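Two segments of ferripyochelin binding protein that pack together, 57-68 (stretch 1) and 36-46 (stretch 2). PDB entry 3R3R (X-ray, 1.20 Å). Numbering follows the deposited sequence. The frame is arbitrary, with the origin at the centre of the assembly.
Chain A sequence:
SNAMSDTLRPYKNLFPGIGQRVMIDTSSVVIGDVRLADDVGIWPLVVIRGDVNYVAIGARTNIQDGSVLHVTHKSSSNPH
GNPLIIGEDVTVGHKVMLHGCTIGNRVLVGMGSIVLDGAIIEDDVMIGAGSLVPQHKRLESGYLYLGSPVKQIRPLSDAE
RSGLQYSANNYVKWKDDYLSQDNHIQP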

# COMPACT_ATOMS: atom_id res chain seq x y z
N ILE A 57 -0.51 3.14 -6.75
CA ILE A 57 -0.76 3.67 -5.42
C ILE A 57 -1.30 5.09 -5.55
O ILE A 57 -0.64 5.95 -6.11
CB ILE A 57 0.49 3.61 -4.52
CG1 ILE A 57 1.06 2.18 -4.49
CG2 ILE A 57 0.14 4.08 -3.12
CD1 ILE A 57 2.26 1.98 -3.58
N GLY A 58 -2.50 5.31 -5.03
CA GLY A 58 -3.20 6.57 -5.19
C GLY A 58 -2.68 7.69 -4.30
O GLY A 58 -1.88 7.46 -3.38
N ALA A 59 -3.16 8.90 -4.56
CA ALA A 59 -2.63 10.10 -3.92
C ALA A 59 -2.78 10.09 -2.40
O ALA A 59 -3.78 9.61 -1.85
CB ALA A 59 -3.28 11.36 -4.52
N ARG A 60 -1.77 10.65 -1.73
CA ARG A 60 -1.82 10.87 -0.28
C ARG A 60 -1.86 9.57 0.51
O ARG A 60 -2.37 9.54 1.62
CB ARG A 60 -2.99 11.80 0.11
CG ARG A 60 -2.96 13.17 -0.59
CD ARG A 60 -4.23 13.99 -0.32
NE ARG A 60 -5.42 13.24 -0.66
CZ ARG A 60 -5.92 13.10 -1.88
NH1 ARG A 60 -5.38 13.72 -2.94
NH2 ARG A 60 -7.00 12.35 -2.06
N THR A 61 -1.30 8.52 -0.07
CA THR A 61 -1.22 7.22 0.60
C THR A 61 0.17 6.99 1.15
O THR A 61 1.18 7.31 0.50
CB THR A 61 -1.65 6.12 -0.39
OG1 THR A 61 -3.07 6.19 -0.50
CG2 THR A 61 -1.18 4.71 0.04
N ASN A 62 0.23 6.47 2.39
CA ASN A 62 1.48 6.13 3.02
C ASN A 62 1.68 4.62 3.06
O ASN A 62 0.75 3.86 3.34
CB ASN A 62 1.61 6.76 4.43
CG ASN A 62 0.45 6.40 5.35
OD1 ASN A 62 -0.61 7.08 5.37
ND2 ASN A 62 0.65 5.36 6.12
N ILE A 63 2.90 4.22 2.73
CA ILE A 63 3.32 2.84 2.85
C ILE A 63 4.42 2.80 3.91
O ILE A 63 5.55 3.25 3.67
CB ILE A 63 3.87 2.27 1.50
CG1 ILE A 63 2.89 2.49 0.33
CG2 ILE A 63 4.21 0.79 1.68
CD1 ILE A 63 1.54 1.85 0.51
N GLN A 64 4.07 2.29 5.08
CA GLN A 64 4.94 2.43 6.24
C GLN A 64 6.07 1.41 6.31
O GLN A 64 6.12 0.40 5.57
CB GLN A 64 4.11 2.45 7.52
CG GLN A 64 3.23 3.66 7.63
CD GLN A 64 2.32 3.58 8.85
OE1 GLN A 64 2.62 2.83 9.80
NE2 GLN A 64 1.25 4.35 8.85
N ASP A 65 6.98 1.70 7.23
CA ASP A 65 8.29 1.08 7.32
C ASP A 65 8.19 -0.42 7.36
O ASP A 65 7.38 -0.99 8.11
CB ASP A 65 9.00 1.52 8.62
CG ASP A 65 8.64 2.94 9.08
OD1 ASP A 65 9.57 3.78 9.25
OD2 ASP A 65 7.45 3.21 9.34
N GLY A 66 9.06 -1.09 6.60
CA GLY A 66 9.14 -2.54 6.65
C GLY A 66 8.09 -3.29 5.87
O GLY A 66 8.06 -4.51 5.92
N SER A 67 7.23 -2.60 5.14
CA SER A 67 6.23 -3.26 4.32
C SER A 67 6.83 -3.90 3.07
O SER A 67 7.87 -3.47 2.58
CB SER A 67 5.12 -2.27 3.93
OG SER A 67 4.37 -1.87 5.07
N VAL A 68 6.15 -4.92 2.56
CA VAL A 68 6.50 -5.52 1.27
C VAL A 68 5.25 -5.61 0.43
O VAL A 68 4.22 -6.13 0.91
CB VAL A 68 7.16 -6.92 1.42
CG1 VAL A 68 7.36 -7.57 0.04
CG2 VAL A 68 8.50 -6.81 2.16
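Stretch 2, residues 36-46: LADDVGIWPLV

Stretch 2 runs parallel to stretch 1 as the neighbouring rung of the same sheet, offset so that Leu36 lies beside Ile57, Gly41 beside Asn62 and Ile42 beside Ile63, with CA atoms 4.7 to 5.1 Å apart at these bridges. The two stretches bury 795 Å² between them. Both are extended at the bridges; stretch 2 bends at a type II turn, Ala37 to Val40, beside the turn Gly58 to Thr61 of stretch 1, which has a second type II turn from Gln64 to Ser67. Asp39 (phi/psi 68/14°) and Arg60 (66/28°) both take the left-handed conformation, and their CA atoms lie 4.6 Å apart.

Backbone hydrogen bonds fix the register. Ala37 N donates to Ile57 O (3.0 Å), and Arg60 N returns a bond to Asp38 O (2.9 Å). Beyond the turns, Gly41 N binds Thr61 O (3.0 Å), Ile63 N binds Gly41 O (2.9 Å, nearly linear at 174°) and Trp43 N binds Ile63 O (3.0 Å). Gly66 N then reaches Pro44 O at 3.1 Å.

Like side chains repeat from one rung to the next. Leu36 and Ile57 point to the same face of the sheet, both with chi1 m and chi2 t; their ends meet at Leu36 CD2 and Ile57 CD1, 3.6 Å apart. Ile42 and Ile63 share this face and are both m, m, so the two side chains lie in nearly the same attitude: Ile42 CD1 lies 3.6 Å from Ile63 CG1, while the end of Ile63 leads away from stretch 2. The valines fill in beside them. Val40 and Val46, both t, place Val40 CG2 4.0 Å from Ile57 CG2 and Val46 CG1 3.9 Å from Ile63 CG2. The other methyl of Val46, CG2, packs 3.2 Å from Gln64 O; this carbonyl accepts hydrogen bonds from Ser67 OG (2.9 Å) and Ser67 N (3.2 Å), with Ser67 in the m rotamer.

On the face of Asn62, Gly41 has no side chain; a CB there would be crowded by Trp43 NE1. The bare Gly41 leaves room for the indole, at chi1 m and chi2 81°, whose NE1 lies 3.9 Å from Asn62 CB. At the corners, Ala37 CB points toward stretch 1 and sits 4.1 Å from Ala59 CB. Arg60, whose CB points away, still lays its CG 3.7 Å from Asp39 CB, and a water links the two residues, donating to Asp39 OD2 (2.8 Å) and accepting from Arg60 NH1 (3.0 Å). Asp65, its chi1 between wells at -32°, brings OD1 to 3.3 Å from Pro44 CD.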

# COMPACT_ATOMS: atom_id res chain seq x y z
N LEU A 36 3.25 5.89 -8.53
CA LEU A 36 3.03 6.55 -7.25
C LEU A 36 2.45 7.92 -7.52
O LEU A 36 3.10 8.78 -8.14
CB LEU A 36 4.35 6.69 -6.48
CG LEU A 36 5.07 5.38 -6.21
CD1 LEU A 36 6.31 5.65 -5.39
CD2 LEU A 36 4.16 4.35 -5.50
N ALA A 37 1.22 8.12 -7.08
CA ALA A 37 0.53 9.39 -7.26
C ALA A 37 1.06 10.48 -6.32
O ALA A 37 1.91 10.22 -5.47
CB ALA A 37 -0.95 9.19 -7.10
N ASP A 38 0.58 11.70 -6.51
CA ASP A 38 1.00 12.83 -5.70
C ASP A 38 0.90 12.55 -4.20
O ASP A 38 -0.05 11.93 -3.74
CB ASP A 38 0.11 14.04 -5.96
CG ASP A 38 0.24 14.60 -7.37
OD1 ASP A 38 1.17 14.25 -8.12
OD2 ASP A 38 -0.62 15.45 -7.70
N ASP A 39 1.88 13.04 -3.45
CA ASP A 39 1.84 13.04 -1.99
C ASP A 39 1.93 11.65 -1.36
O ASP A 39 1.65 11.50 -0.18
CB ASP A 39 0.61 13.79 -1.47
CG ASP A 39 0.68 15.28 -1.73
OD1 ASP A 39 1.68 15.92 -1.32
OD2 ASP A 39 -0.25 15.81 -2.35
N VAL A 40 2.32 10.65 -2.15
CA VAL A 40 2.60 9.32 -1.59
C VAL A 40 3.89 9.37 -0.77
O VAL A 40 4.85 10.06 -1.15
CB VAL A 40 2.70 8.27 -2.73
CG1 VAL A 40 3.37 6.98 -2.26
CG2 VAL A 40 1.32 7.95 -3.26
N GLY A 41 3.90 8.68 0.36
CA GLY A 41 5.11 8.53 1.15
C GLY A 41 5.47 7.08 1.31
O GLY A 41 4.67 6.30 1.81
N ILE A 42 6.69 6.74 0.88
CA ILE A 42 7.24 5.39 1.03
C ILE A 42 8.34 5.49 2.09
O ILE A 42 9.36 6.15 1.90
CB ILE A 42 7.83 4.85 -0.29
CG1 ILE A 42 6.85 5.02 -1.46
CG2 ILE A 42 8.34 3.41 -0.10
CD1 ILE A 42 5.51 4.38 -1.25
N TRP A 43 8.08 4.86 3.23
CA TRP A 43 8.88 5.00 4.43
C TRP A 43 10.09 4.03 4.41
O TRP A 43 10.24 3.28 3.44
CB TRP A 43 7.93 4.86 5.65
CG TRP A 43 7.03 6.07 5.67
CD1 TRP A 43 5.89 6.28 4.93
CD2 TRP A 43 7.28 7.28 6.38
NE1 TRP A 43 5.40 7.55 5.17
CE2 TRP A 43 6.24 8.18 6.05
CE3 TRP A 43 8.27 7.69 7.28
CZ2 TRP A 43 6.17 9.47 6.60
CZ3 TRP A 43 8.20 8.97 7.81
CH2 TRP A 43 7.16 9.84 7.47
N PRO A 44 10.96 4.06 5.43
CA PRO A 44 12.18 3.24 5.35
C PRO A 44 11.97 1.72 5.23
O PRO A 44 11.01 1.14 5.77
CB PRO A 44 12.92 3.57 6.65
CG PRO A 44 12.48 5.01 6.96
CD PRO A 44 11.02 5.03 6.55
N LEU A 45 12.92 1.10 4.55
CA LEU A 45 13.01 -0.36 4.42
C LEU A 45 11.70 -0.97 3.91
O LEU A 45 11.22 -1.97 4.44
CB LEU A 45 13.49 -1.01 5.72
CG LEU A 45 14.88 -0.55 6.20
CD1 LEU A 45 15.33 -1.33 7.42
CD2 LEU A 45 15.94 -0.64 5.09
N VAL A 46 11.14 -0.36 2.87
CA VAL A 46 9.99 -0.91 2.16
C VAL A 46 10.46 -1.48 0.83
O VAL A 46 11.34 -0.91 0.18
CB VAL A 46 8.96 0.22 1.90
CG1 VAL A 46 7.89 -0.20 0.93
CG2 VAL A 46 8.32 0.66 3.20
O HOH W 1 1.57 10.14 2.35
O HOH W 2 -2.77 15.24 -3.35
O HOH W 3 10.61 -4.47 3.50